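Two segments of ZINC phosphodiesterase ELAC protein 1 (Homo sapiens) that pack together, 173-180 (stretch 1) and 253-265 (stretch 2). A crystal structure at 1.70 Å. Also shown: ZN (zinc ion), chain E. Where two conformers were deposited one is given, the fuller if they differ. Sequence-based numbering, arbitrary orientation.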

ATOM      1  N   VAL A 173     -10.045 -26.331   4.368  1.00 35.58           N
ATOM      2  CA  VAL A 173      -9.777 -25.264   3.402  1.00 33.74           C
ATOM      3  C   VAL A 173      -8.768 -25.708   2.343  1.00 33.16           C
ATOM      4  O   VAL A 173      -7.708 -26.270   2.656  1.00 35.08           O
ATOM      5  CB  VAL A 173      -9.332 -23.953   4.087  1.00 33.02           C
ATOM      6  CG1 VAL A 173      -9.106 -22.839   3.075  1.00 31.01           C
ATOM      7  CG2 VAL A 173     -10.368 -23.551   5.114  1.00 34.08           C
ATOM      8  N   LYS A 174      -9.145 -25.502   1.084  1.00 32.37           N
ATOM      9  CA  LYS A 174      -8.354 -25.925  -0.069  1.00 32.30           C
ATOM     10  C   LYS A 174      -8.255 -24.795  -1.054  1.00 31.37           C
ATOM     11  O   LYS A 174      -9.100 -23.902  -1.040  1.00 31.67           O
ATOM     12  CB  LYS A 174      -8.973 -27.156  -0.746  1.00 34.08           C
ATOM     13  CG  LYS A 174      -8.981 -28.376   0.130  1.00 36.83           C
ATOM     14  CD  LYS A 174      -9.668 -29.546  -0.529  1.00 38.90           C
ATOM     15  CE  LYS A 174      -9.459 -30.763   0.324  1.00 39.84           C
ATOM     16  NZ  LYS A 174     -10.231 -31.850  -0.283  1.00 42.13           N
ATOM     17  N   ALA A 175      -7.210 -24.826  -1.880  1.00 30.10           N
ATOM     18  CA  ALA A 175      -7.086 -23.909  -3.016  1.00 29.18           C
ATOM     19  C   ALA A 175      -7.170 -24.717  -4.316  1.00 29.78           C
ATOM     20  O   ALA A 175      -6.911 -25.926  -4.360  1.00 30.76           O
ATOM     21  CB  ALA A 175      -5.798 -23.118  -2.964  1.00 28.29           C
ATOM     22  N   PHE A 176      -7.541 -24.025  -5.374  1.00 29.29           N
ATOM     23  CA  PHE A 176      -7.562 -24.601  -6.711  1.00 29.85           C
ATOM     24  C   PHE A 176      -7.098 -23.566  -7.737  1.00 29.03           C
ATOM     25  O   PHE A 176      -7.086 -22.364  -7.473  1.00 29.27           O
ATOM     26  CB  PHE A 176      -8.944 -25.173  -7.075  1.00 30.71           C
ATOM     27  CG  PHE A 176     -10.104 -24.197  -6.914  1.00 30.33           C
ATOM     28  CD1 PHE A 176     -10.692 -23.970  -5.687  1.00 30.14           C
ATOM     29  CD2 PHE A 176     -10.584 -23.491  -8.009  1.00 30.29           C
ATOM     30  CE1 PHE A 176     -11.712 -23.073  -5.554  1.00 30.36           C
ATOM     31  CE2 PHE A 176     -11.654 -22.598  -7.900  1.00 31.09           C
ATOM     32  CZ  PHE A 176     -12.226 -22.385  -6.657  1.00 29.91           C
ATOM     33  N   ARG A 177      -6.728 -24.063  -8.907  1.00 29.58           N
ATOM     34  CA  ARG A 177      -6.059 -23.265  -9.917  1.00 29.10           C
ATOM     35  C   ARG A 177      -7.062 -22.571 -10.829  1.00 28.95           C
ATOM     36  O   ARG A 177      -8.039 -23.200 -11.317  1.00 29.72           O
ATOM     37  CB  ARG A 177      -5.136 -24.116 -10.773  1.00 29.97           C
ATOM     38  CG  ARG A 177      -4.004 -24.786  -9.982  1.00 30.20           C
ATOM     39  CD  ARG A 177      -3.233 -25.744 -10.871  1.00 31.32           C
ATOM     40  NE  ARG A 177      -4.090 -26.839 -11.282  1.00 32.53           N
ATOM     41  CZ  ARG A 177      -3.892 -27.616 -12.336  1.00 33.74           C
ATOM     42  NH1 ARG A 177      -2.837 -27.447 -13.124  1.00 33.95           N
ATOM     43  NH2 ARG A 177      -4.763 -28.581 -12.605  1.00 34.90           N
ATOM     44  N   LEU A 178      -6.769 -21.294 -11.041  1.00 28.05           N
ATOM     45  CA  LEU A 178      -7.456 -20.438 -11.999  1.00 27.85           C
ATOM     46  C   LEU A 178      -6.522 -19.980 -13.104  1.00 27.90           C
ATOM     47  O   LEU A 178      -5.306 -20.091 -12.971  1.00 27.99           O
ATOM     48  CB  LEU A 178      -8.051 -19.193 -11.301  1.00 26.92           C
ATOM     49  CG  LEU A 178      -8.918 -19.472 -10.076  1.00 26.90           C
ATOM     50  CD1 LEU A 178      -9.467 -18.196  -9.442  1.00 26.15           C
ATOM     51  CD2 LEU A 178     -10.131 -20.340 -10.469  1.00 27.79           C
ATOM     52  N   PHE A 179      -7.093 -19.531 -14.214  1.00 28.14           N
ATOM     53  CA  PHE A 179      -6.335 -18.995 -15.337  1.00 28.34           C
ATOM     54  C   PHE A 179      -6.437 -17.475 -15.317  1.00 27.48           C
ATOM     55  O   PHE A 179      -7.535 -16.930 -15.318  1.00 27.22           O
ATOM     56  CB  PHE A 179      -6.858 -19.498 -16.668  1.00 29.72           C
ATOM     57  CG  PHE A 179      -5.934 -19.212 -17.803  1.00 31.93           C
ATOM     58  CD1 PHE A 179      -6.007 -18.006 -18.502  1.00 33.48           C
ATOM     59  CD2 PHE A 179      -4.926 -20.134 -18.148  1.00 34.18           C
ATOM     60  CE1 PHE A 179      -5.087 -17.719 -19.520  1.00 36.28           C
ATOM     61  CE2 PHE A 179      -4.017 -19.861 -19.192  1.00 35.79           C
ATOM     62  CZ  PHE A 179      -4.105 -18.635 -19.868  1.00 37.24           C
ATOM     63  N   HIS A 180      -5.286 -16.804 -15.305  1.00 27.16           N
ATOM     64  CA  HIS A 180      -5.245 -15.363 -15.297  1.00 26.52           C
ATOM     65  C   HIS A 180      -3.970 -14.919 -16.037  1.00 26.85           C
ATOM     66  O   HIS A 180      -3.222 -15.759 -16.559  1.00 28.16           O
ATOM     67  CB  HIS A 180      -5.357 -14.889 -13.845  1.00 25.63           C
ATOM     68  CG  HIS A 180      -5.456 -13.393 -13.659  1.00 25.04           C
ATOM     69  ND1 HIS A 180      -6.337 -12.581 -14.354  1.00 25.09           N
ATOM     70  CD2 HIS A 180      -4.789 -12.579 -12.804  1.00 24.50           C
ATOM     71  CE1 HIS A 180      -6.167 -11.321 -13.956  1.00 24.63           C
ATOM     72  NE2 HIS A 180      -5.248 -11.298 -13.009  1.00 24.28           N
ATOM     73  N   SER A 253     -10.163 -15.689 -15.989  1.00 28.11           N
ATOM     74  CA  SER A 253     -10.955 -15.857 -17.203  0.50 29.25           C
ATOM     75  C   SER A 253     -11.500 -17.287 -17.303  1.00 29.65           C
ATOM     76  O   SER A 253     -12.214 -17.626 -18.255  1.00 30.65           O
ATOM     77  CB  SER A 253     -10.070 -15.574 -18.418  0.50 32.65           C
ATOM     78  OG  SER A 253     -10.806 -15.598 -19.624  0.50 40.17           O
ATOM     79  N   GLY A 254     -11.142 -18.115 -16.331  1.00 29.29           N
ATOM     80  CA  GLY A 254     -11.588 -19.504 -16.281  1.00 30.79           C
ATOM     81  C   GLY A 254     -10.858 -20.301 -15.204  1.00 31.32           C
ATOM     82  O   GLY A 254      -9.962 -19.794 -14.516  1.00 30.32           O
ATOM     83  N   VAL A 255     -11.267 -21.560 -15.062  1.00 34.56           N
ATOM     84  CA  VAL A 255     -10.708 -22.468 -14.070  1.00 34.83           C
ATOM     85  C   VAL A 255      -9.883 -23.484 -14.837  1.00 39.44           C
ATOM     86  O   VAL A 255     -10.275 -23.887 -15.934  1.00 42.98           O
ATOM     87  CB  VAL A 255     -11.860 -23.203 -13.278  1.00 40.24           C
ATOM     88  CG1 VAL A 255     -11.301 -24.244 -12.300  1.00 45.21           C
ATOM     89  CG2 VAL A 255     -12.745 -22.196 -12.571  1.00 43.03           C
ATOM     90  N   VAL A 256      -8.773 -23.942 -14.252  1.00 34.35           N
ATOM     91  CA  VAL A 256      -7.885 -24.840 -14.933  1.00 36.96           C
ATOM     92  C   VAL A 256      -8.260 -26.249 -14.511  1.00 44.83           C
ATOM     93  O   VAL A 256      -8.109 -26.613 -13.341  1.00 45.90           O
ATOM     94  CB  VAL A 256      -6.418 -24.619 -14.604  1.00 37.55           C
ATOM     95  CG1 VAL A 256      -5.550 -25.592 -15.392  1.00 36.60           C
ATOM     96  CG2 VAL A 256      -6.057 -23.243 -14.906  1.00 34.41           C
ATOM     97  N   GLY A 257      -8.783 -26.996 -15.472  1.00 49.11           N
ATOM     98  CA  GLY A 257      -9.212 -28.382 -15.249  1.00 49.96           C
ATOM     99  C   GLY A 257     -10.402 -28.476 -14.314  1.00 49.60           C
ATOM    100  O   GLY A 257     -11.145 -27.509 -14.150  1.00 48.13           O
ATOM    101  N   ASP A 258     -10.547 -29.647 -13.676  1.00 51.92           N
ATOM    102  CA  ASP A 258     -11.768 -29.997 -12.898  1.00 49.76           C
ATOM    103  C   ASP A 258     -11.655 -29.853 -11.352  1.00 51.71           C
ATOM    104  O   ASP A 258     -12.653 -29.913 -10.632  1.00 51.12           O
ATOM    105  CB  ASP A 258     -12.262 -31.412 -13.258  1.00 50.85           C
ATOM    106  N   GLY A 259     -10.455 -29.580 -10.841  1.00 50.15           N
ATOM    107  CA  GLY A 259     -10.301 -29.325  -9.390  1.00 50.64           C
ATOM    108  C   GLY A 259     -11.260 -28.278  -8.824  1.00 55.28           C
ATOM    109  O   GLY A 259     -11.782 -28.406  -7.707  1.00 63.15           O
ATOM    110  N   GLY A 260     -11.497 -27.239  -9.614  1.00 58.10           N
ATOM    111  CA  GLY A 260     -12.317 -26.098  -9.195  1.00 55.09           C
ATOM    112  C   GLY A 260     -13.817 -26.323  -9.212  1.00 48.72           C
ATOM    113  O   GLY A 260     -14.532 -25.923  -8.291  1.00 48.60           O
ATOM    114  N   VAL A 261     -14.316 -26.939 -10.270  1.00 56.89           N
ATOM    115  CA  VAL A 261     -15.756 -27.218 -10.350  1.00 48.82           C
ATOM    116  C   VAL A 261     -16.212 -28.133  -9.204  1.00 53.93           C
ATOM    117  O   VAL A 261     -17.319 -27.970  -8.624  1.00 46.23           O
ATOM    118  CB  VAL A 261     -16.161 -27.823 -11.714  1.00 66.34           C
ATOM    119  CG1 VAL A 261     -17.670 -27.807 -11.856  1.00 66.11           C
ATOM    120  CG2 VAL A 261     -15.500 -27.062 -12.865  1.00 73.91           C
ATOM    121  N   LYS A 262     -15.340 -29.095  -8.886  1.00 49.90           N
ATOM    122  CA  LYS A 262     -15.629 -30.099  -7.869  1.00 50.30           C
ATOM    123  C   LYS A 262     -15.653 -29.451  -6.490  1.00 44.61           C
ATOM    124  O   LYS A 262     -16.532 -29.725  -5.692  1.00 44.91           O
ATOM    125  CB  LYS A 262     -14.605 -31.250  -7.916  1.00 46.34           C
ATOM    126  N   LEU A 263     -14.686 -28.573  -6.225  1.00 43.83           N
ATOM    127  CA  LEU A 263     -14.587 -27.931  -4.911  1.00 40.15           C
ATOM    128  C   LEU A 263     -15.685 -26.919  -4.632  1.00 41.55           C
ATOM    129  O   LEU A 263     -16.052 -26.716  -3.485  1.00 48.50           O
ATOM    130  CB  LEU A 263     -13.242 -27.241  -4.756  1.00 39.49           C
ATOM    131  CG  LEU A 263     -12.117 -28.182  -4.295  1.00 41.99           C
ATOM    132  CD1 LEU A 263     -10.791 -27.444  -4.286  1.00 42.30           C
ATOM    133  CD2 LEU A 263     -12.425 -28.831  -2.941  1.00 46.33           C
ATOM    134  N   CYS A 264     -16.212 -26.325  -5.687  1.00 37.02           N
ATOM    135  CA  CYS A 264     -17.237 -25.268  -5.564  1.00 36.68           C
ATOM    136  C   CYS A 264     -18.649 -25.796  -5.591  1.00 37.41           C
ATOM    137  O   CYS A 264     -19.596 -25.007  -5.492  1.00 38.50           O
ATOM    138  CB  CYS A 264     -17.079 -24.230  -6.667  1.00 34.62           C
ATOM    139  SG  CYS A 264     -15.582 -23.231  -6.529  1.00 35.37           S
ATOM    140  N   PHE A 265     -18.795 -27.117  -5.744  1.00 39.23           N
ATOM    141  CA  PHE A 265     -20.107 -27.725  -5.899  1.00 41.94           C
ATOM    142  C   PHE A 265     -21.031 -27.354  -4.744  1.00 41.02           C
ATOM    143  O   PHE A 265     -20.686 -27.531  -3.584  1.00 42.28           O
ATOM    144  CB  PHE A 265     -19.985 -29.252  -5.994  1.00 43.28           C
ATOM    145  CG  PHE A 265     -21.302 -29.957  -6.209  1.00 47.80           C
ATOM    146  CD1 PHE A 265     -22.118 -29.618  -7.268  1.00 54.60           C
ATOM    147  CD2 PHE A 265     -21.714 -30.953  -5.348  1.00 56.02           C
ATOM    148  CE1 PHE A 265     -23.340 -30.277  -7.466  1.00 56.98           C
ATOM    149  CE2 PHE A 265     -22.914 -31.610  -5.534  1.00 53.99           C
ATOM    150  CZ  PHE A 265     -23.737 -31.265  -6.593  1.00 58.18           C
TER
HETATM  151 ZN    ZN E1364      -5.051  -9.602 -11.478  1.00 30.12          ZN
HETATM  152  O   HOH W   1      -8.734 -25.824 -10.923  1.00 32.18           O
HETATM  153  O   HOH W   2      -5.114  -7.968 -10.221  1.00 28.39           O

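Stretch 1 is most of the way a β-strand that enters from earlier in the chain, and stretch 2 meets it in two ways: a short, weakly bonded strand near 254–255 runs antiparallel to it, and the chain then turns into helix 259–263, whose axis passes 7.9 Å from that of the strand at 134°. Three backbone hydrogen bonds fasten the extended part. V256 N donates to R177 O (3.1 Å), F179 N to G254 O (2.9 Å), and S253 N to F179 O (3.0 Å). L178 and V255 lie between the first two of these bonds as a non-hydrogen-bonded pair, their CA atoms 4.4 Å apart. A water adds a bridge, donating to both R177 O (2.7 Å) and V256 O (2.6 Å).

The pairing puts L178 and V255 on the same face of the sheet, where L178 CD2 reaches V255 CG2 at 3.8 Å; two branched apolar side chains suit such a contact, since neither brings a polar group that would need a partner. V256 points toward the strand, its CG2 4.2 Å from F179 CB, while its CG1 lies over one face of the R177 guanidinium, 4.0 Å from NH1. That flat group can accept an apolar neighbor on its face while its NH1 and NH2 hydrogen-bond elsewhere in the structure.

F176 joins strand to helix. Its buried ring, set by a p rotamer, packs so closely on G260 (CD2 to CA, 3.3 Å) that a CB on G260 would clash with F176 CD2 and also with V255 CG1; glycine suits this place. L263 CD1 meets F176 CD1 at 3.7 Å, and C264 SG approaches F176 CZ at 3.5 Å, an oblique sulfur–aromatic contact. L263 also touches the aliphatic part of K174, CD2 to CD at 3.7 Å, leaving the lysine NZ to bond elsewhere. Altogether the contact buries 629 Å², counting both sides. Just past the strand pairing, H180 NE2 binds the zinc ion at 2.3 Å.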